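Local coordinates for protein ykuJ (Bacillus subtilis, PDB 2FFG) that is of unknown function, a small protein of the DUF1797 family with two helices and a four-stranded antiparallel sheet, at residues 65-68 and 69-73. Residues are numbered along the deposited sequence; the frame is centred on the assembly and turned at random.
Sequences DNID and MVSIE
N66 meets M69 as the N-cap of helix 67-79, the helix that follows the last strand of the antiparallel sheet. Its CG stands anti to the backbone N (chi1 -179°), and chi2 of -58° then brings OD1 to the NH groups of the first turn. There OD1 accepts from M69 N at 3.1 Å, with the donor above the carbonyl plane of the amide, and more weakly from D68 N. The backbone also closes this turn: V70 N bonds to N66 O at 3.1 Å. An alanine here removes OD1, and D68 N and M69 N at the first turn would probably be left without their side-chain acceptor.

The solvent side is loose where the selenomethionine chain of M69 crosses the N66 side chain at about a right angle, its SE no nearer than 4.0 Å to N66 CB. The inner side is tight: V70 and S71 are buried, touching L11 of helix 3-21, and V70 also packs on F48 and F64 of the sheet. On this side I67 O takes two bonds from S71, one from N and one from OG, which arrive from opposite faces of its carbonyl plane, the OG bond measuring 2.7 Å.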
ATOM      1  N   ASP A  65      17.715  -8.811   7.102  1.00 28.94           N
ATOM      2  CA  ASP A  65      17.707  -7.826   8.173  1.00 32.85           C
ATOM      3  C   ASP A  65      17.990  -6.456   7.591  1.00 33.72           C
ATOM      4  O   ASP A  65      18.038  -5.466   8.313  1.00 37.74           O
ATOM      5  CB  ASP A  65      18.756  -8.165   9.237  1.00 47.15           C
ATOM      6  CG  ASP A  65      20.155  -8.259   8.665  1.00 52.32           C
ATOM      7  OD1 ASP A  65      20.411  -9.182   7.862  1.00 55.88           O
ATOM      8  OD2 ASP A  65      21.001  -7.407   9.009  1.00 56.42           O
ATOM      9  N   ASN A  66      18.154  -6.399   6.275  1.00 29.10           N
ATOM     10  CA  ASN A  66      18.431  -5.140   5.616  1.00 28.80           C
ATOM     11  C   ASN A  66      17.461  -4.853   4.469  1.00 29.26           C
ATOM     12  O   ASN A  66      17.374  -5.608   3.503  1.00 28.69           O
ATOM     13  CB  ASN A  66      19.866  -5.135   5.098  1.00 38.12           C
ATOM     14  CG  ASN A  66      20.226  -3.838   4.424  1.00 39.52           C
ATOM     15  OD1 ASN A  66      19.581  -3.436   3.460  1.00 40.79           O
ATOM     16  ND2 ASN A  66      21.255  -3.167   4.930  1.00 42.10           N
ATOM     17  N   ILE A  67      16.751  -3.738   4.586  1.00 29.54           N
ATOM     18  CA  ILE A  67      15.774  -3.315   3.599  1.00 29.10           C
ATOM     19  C   ILE A  67      16.306  -3.203   2.160  1.00 29.68           C
ATOM     20  O   ILE A  67      15.597  -3.523   1.203  1.00 28.36           O
ATOM     21  CB  ILE A  67      15.159  -1.970   4.020  1.00 33.68           C
ATOM     22  CG1 ILE A  67      13.948  -1.657   3.146  1.00 33.24           C
ATOM     23  CG2 ILE A  67      16.206  -0.861   3.915  1.00 32.23           C
ATOM     24  CD1 ILE A  67      14.170  -1.115   1.709  1.00 39.50           C
ATOM     25  N   ASP A  68      17.545  -2.756   1.998  1.00 33.53           N
ATOM     26  CA  ASP A  68      18.102  -2.620   0.658  1.00 35.56           C
ATOM     27  C   ASP A  68      18.330  -3.978   0.021  1.00 35.10           C
ATOM     28  O   ASP A  68      18.131  -4.149  -1.182  1.00 34.52           O
ATOM     29  CB  ASP A  68      19.429  -1.835   0.673  1.00 37.14           C
ATOM     30  CG  ASP A  68      19.227  -0.345   0.899  1.00 38.43           C
ATOM     31  OD1 ASP A  68      18.151   0.170   0.538  1.00 37.48           O
ATOM     32  OD2 ASP A  68      20.148   0.316   1.422  1.00 41.00           O
HETATM   33  N   MSE A  69      18.740  -4.943   0.834  1.00 31.72           N
HETATM   34  CA  MSE A  69      19.000  -6.280   0.343  1.00 31.48           C
HETATM   35  C   MSE A  69      17.754  -7.096   0.019  1.00 28.39           C
HETATM   36  O   MSE A  69      17.777  -7.923  -0.889  1.00 27.84           O
HETATM   37  CB  MSE A  69      19.878  -7.008   1.341  1.00 53.52           C
HETATM   38  CG  MSE A  69      21.252  -6.381   1.409  1.00 62.42           C
HETATM   39 SE   MSE A  69      22.367  -7.156   2.738  1.00 76.94          SE
HETATM   40  CE  MSE A  69      22.643  -8.882   1.896  1.00 69.49           C
ATOM     41  N   VAL A  70      16.671  -6.881   0.754  1.00 23.20           N
ATOM     42  CA  VAL A  70      15.452  -7.609   0.471  1.00 20.57           C
ATOM     43  C   VAL A  70      14.824  -6.972  -0.772  1.00 20.27           C
ATOM     44  O   VAL A  70      14.260  -7.655  -1.616  1.00 22.36           O
ATOM     45  CB  VAL A  70      14.480  -7.566   1.671  1.00 26.10           C
ATOM     46  CG1 VAL A  70      14.090  -6.126   1.990  1.00 24.27           C
ATOM     47  CG2 VAL A  70      13.254  -8.421   1.371  1.00 24.59           C
ATOM     48  N   SER A  71      14.965  -5.655  -0.895  1.00 20.83           N
ATOM     49  CA  SER A  71      14.441  -4.929  -2.042  1.00 19.43           C
ATOM     50  C   SER A  71      15.076  -5.413  -3.342  1.00 20.39           C
ATOM     51  O   SER A  71      14.405  -5.558  -4.362  1.00 20.24           O
ATOM     52  CB  SER A  71      14.705  -3.435  -1.885  1.00 17.23           C
ATOM     53  OG  SER A  71      13.938  -2.869  -0.830  1.00 22.21           O
ATOM     54  N   ILE A  72      16.380  -5.652  -3.294  1.00 26.62           N
ATOM     55  CA  ILE A  72      17.134  -6.108  -4.451  1.00 26.23           C
ATOM     56  C   ILE A  72      16.650  -7.480  -4.896  1.00 26.32           C
ATOM     57  O   ILE A  72      16.438  -7.736  -6.084  1.00 27.32           O
ATOM     58  CB  ILE A  72      18.635  -6.165  -4.102  1.00 21.38           C
ATOM     59  CG1 ILE A  72      19.156  -4.738  -3.948  1.00 21.42           C
ATOM     60  CG2 ILE A  72      19.408  -6.945  -5.153  1.00 15.50           C
ATOM     61  CD1 ILE A  72      20.524  -4.621  -3.278  1.00 39.50           C
ATOM     62  N   GLU A  73      16.485  -8.357  -3.920  1.00 23.40           N
ATOM     63  CA  GLU A  73      16.026  -9.710  -4.160  1.00 21.79           C
ATOM     64  C   GLU A  73      14.642  -9.660  -4.801  1.00 20.91           C
ATOM     65  O   GLU A  73      14.367 -10.370  -5.775  1.00 21.65           O
ATOM     66  CB  GLU A  73      15.972 -10.457  -2.826  1.00 22.79           C
ATOM     67  CG  GLU A  73      15.594 -11.923  -2.911  1.00 24.89           C
ATOM     68  CD  GLU A  73      16.718 -12.789  -3.439  1.00 24.74           C
ATOM     69  OE1 GLU A  73      17.896 -12.480  -3.158  1.00 21.07           O
ATOM     70  OE2 GLU A  73      16.414 -13.794  -4.117  1.00 29.38           O
TER